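Local coordinates for INSIG protein homolog (PDB 4XU6) that binds diacylglycerol as a homotrimeric, six-helix membrane protein of the INSIG family, at residues W43-P46 with F47-I51. Residues are numbered along the deposited sequence; the frame is centred on the assembly and turned at random.
Sequences WSSP and FWFPI. With BOG (octyl beta-D-glucopyranoside), chain C.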
loop_
_atom_site.group_PDB
_atom_site.type_symbol
_atom_site.label_atom_id
_atom_site.label_comp_id
_atom_site.label_asym_id
_atom_site.label_seq_id
_atom_site.Cartn_x
_atom_site.Cartn_y
_atom_site.Cartn_z
ATOM N N TRP A 43 19.448 -16.118 13.124
ATOM C CA TRP A 43 18.625 -15.005 13.600
ATOM C C TRP A 43 17.472 -15.561 14.454
ATOM O O TRP A 43 17.718 -16.258 15.443
ATOM C CB TRP A 43 18.112 -14.167 12.415
ATOM C CG TRP A 43 17.718 -12.754 12.765
ATOM C CD1 TRP A 43 17.750 -12.171 14.000
ATOM C CD2 TRP A 43 17.237 -11.746 11.859
ATOM N NE1 TRP A 43 17.321 -10.864 13.918
ATOM C CE2 TRP A 43 17.001 -10.578 12.615
ATOM C CE3 TRP A 43 16.989 -11.718 10.481
ATOM C CZ2 TRP A 43 16.523 -9.394 12.043
ATOM C CZ3 TRP A 43 16.510 -10.537 9.910
ATOM C CH2 TRP A 43 16.281 -9.396 10.695
ATOM N N SER A 44 16.222 -15.295 14.070
ATOM C CA SER A 44 15.082 -15.760 14.867
ATOM C C SER A 44 14.494 -17.091 14.394
ATOM O O SER A 44 13.496 -17.558 14.950
ATOM C CB SER A 44 13.966 -14.707 14.881
ATOM O OG SER A 44 14.439 -13.452 15.335
ATOM N N SER A 45 15.110 -17.701 13.383
ATOM C CA SER A 45 14.528 -18.863 12.704
ATOM C C SER A 45 15.390 -20.114 12.835
ATOM O O SER A 45 16.615 -20.026 12.782
ATOM C CB SER A 45 14.384 -18.579 11.200
ATOM O OG SER A 45 13.654 -17.393 10.962
ATOM N N PRO A 46 14.743 -21.285 12.951
ATOM C CA PRO A 46 15.461 -22.555 12.804
ATOM C C PRO A 46 16.166 -22.550 11.464
ATOM O O PRO A 46 15.597 -22.038 10.482
ATOM C CB PRO A 46 14.340 -23.601 12.777
ATOM C CG PRO A 46 13.168 -22.954 13.444
ATOM C CD PRO A 46 13.292 -21.479 13.097
ATOM N N PHE A 47 17.373 -23.114 11.406
ATOM C CA PHE A 47 18.192 -22.995 10.204
ATOM C C PHE A 47 17.492 -23.537 8.955
ATOM O O PHE A 47 17.783 -23.088 7.847
ATOM C CB PHE A 47 19.543 -23.697 10.382
ATOM C CG PHE A 47 19.478 -25.177 10.183
ATOM C CD1 PHE A 47 19.052 -26.008 11.211
ATOM C CD2 PHE A 47 19.816 -25.742 8.952
ATOM C CE1 PHE A 47 18.978 -27.378 11.028
ATOM C CE2 PHE A 47 19.741 -27.109 8.757
ATOM C CZ PHE A 47 19.324 -27.929 9.791
ATOM N N TRP A 48 16.588 -24.498 9.135
ATOM C CA TRP A 48 15.908 -25.108 7.988
ATOM C C TRP A 48 14.831 -24.212 7.378
ATOM O O TRP A 48 14.398 -24.443 6.251
ATOM C CB TRP A 48 15.312 -26.483 8.336
ATOM C CG TRP A 48 14.460 -26.528 9.579
ATOM C CD1 TRP A 48 14.818 -27.039 10.803
ATOM C CD2 TRP A 48 13.109 -26.066 9.718
ATOM N NE1 TRP A 48 13.771 -26.914 11.688
ATOM C CE2 TRP A 48 12.713 -26.318 11.048
ATOM C CE3 TRP A 48 12.195 -25.454 8.850
ATOM C CZ2 TRP A 48 11.444 -25.981 11.527
ATOM C CZ3 TRP A 48 10.938 -25.125 9.329
ATOM C CH2 TRP A 48 10.576 -25.384 10.652
ATOM N N PHE A 49 14.384 -23.208 8.127
ATOM C CA PHE A 49 13.345 -22.310 7.620
ATOM C C PHE A 49 13.769 -21.531 6.361
ATOM O O PHE A 49 13.097 -21.626 5.317
ATOM C CB PHE A 49 12.799 -21.379 8.723
ATOM C CG PHE A 49 11.786 -20.393 8.212
ATOM C CD1 PHE A 49 10.485 -20.802 7.948
ATOM C CD2 PHE A 49 12.141 -19.074 7.949
ATOM C CE1 PHE A 49 9.540 -19.911 7.443
ATOM C CE2 PHE A 49 11.204 -18.176 7.442
ATOM C CZ PHE A 49 9.898 -18.595 7.198
ATOM N N PRO A 50 14.895 -20.784 6.427
ATOM C CA PRO A 50 15.290 -20.090 5.197
ATOM C C PRO A 50 15.668 -21.063 4.079
ATOM O O PRO A 50 15.576 -20.702 2.907
ATOM C CB PRO A 50 16.518 -19.268 5.622
ATOM C CG PRO A 50 17.053 -19.975 6.854
ATOM C CD PRO A 50 15.817 -20.486 7.547
ATOM N N ILE A 51 16.082 -22.280 4.426
ATOM C CA ILE A 51 16.372 -23.271 3.391
ATOM C C ILE A 51 15.080 -23.716 2.702
ATOM O O ILE A 51 15.041 -23.825 1.477
ATOM C CB ILE A 51 17.127 -24.505 3.946
ATOM C CG1 ILE A 51 18.459 -24.082 4.571
ATOM C CG2 ILE A 51 17.368 -25.529 2.838
ATOM C CD1 ILE A 51 19.212 -25.233 5.252
HETATM C C1 BOG C . 14.861 -31.417 12.474
HETATM O O1 BOG C . 15.956 -31.126 11.607
HETATM C C2 BOG C . 15.371 -32.066 13.757
HETATM O O2 BOG C . 16.101 -33.257 13.439
HETATM C C3 BOG C . 14.183 -32.388 14.645
HETATM O O3 BOG C . 14.615 -33.029 15.848
HETATM C C4 BOG C . 13.469 -31.086 14.969
HETATM O O4 BOG C . 12.320 -31.354 15.780
HETATM C C5 BOG C . 13.029 -30.405 13.674
HETATM O O5 BOG C . 14.124 -30.222 12.764
HETATM C C6 BOG C . 12.368 -29.058 13.966
HETATM O O6 BOG C . 13.367 -28.064 14.208
HETATM C "C1'" BOG C . 15.552 -31.105 10.244
HETATM C "C2'" BOG C . 16.745 -30.677 9.402
HETATM C "C3'" BOG C . 16.531 -31.076 7.950
HETATM C "C4'" BOG C . 17.606 -30.477 7.050
HETATM C "C5'" BOG C . 16.972 -29.969 5.762
HETATM C "C6'" BOG C . 15.801 -29.057 6.107
HETATM C "C7'" BOG C . 14.924 -28.723 4.907
HETATM C "C8'" BOG C . 15.741 -28.614 3.637
#
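P46, at the end of strand 45-46, leads into the turn that opens the transmembrane segment 47-64, and F49 N donates to P46 O at 2.9 Å with an N-H...O angle of 155°; the amide lies above the carbonyl plane, 45° out of it. The same oxygen has P50 CD at 3.3 Å, a neighbour that, as a proline, brings no N-H. P46 CB lies over one face of the W48 indole, offset toward the rim, 3.8 Å from the centroid of the five-membered ring and 22° off its normal, a CH-pi contact. With CG between the backbone N and the carbonyl carbon (chi1 50°), the indole of W48 comes back over P46 CB, and its edge meets octyl beta-D-glucopyranoside (BOG), W48 NE1 donating in the ring plane to BOG O6 at 2.8 Å. T36 holds the same detergent by a second hydrogen bond. The octyl chain passes F47, with F47 CZ 3.8 Å from BOG C2', and its last carbon, C8', lies 3.6 Å from I51 CG2. F49, with CG anti to the backbone N, carries CD2 to 3.8 Å from S45 OG; that hydroxyl is hydrogen-bonded to D23 of helix 5-29. F49 also touches both bound tridecanoic acid molecules. One turn thus meets a detergent, perhaps much as it would a lipid, W48 pairing a polar N-H with the sugar while F47 and I51 meet the tail; F49 adds a hydrocarbon ring to the pocket, consistent with its binding of acyl chains.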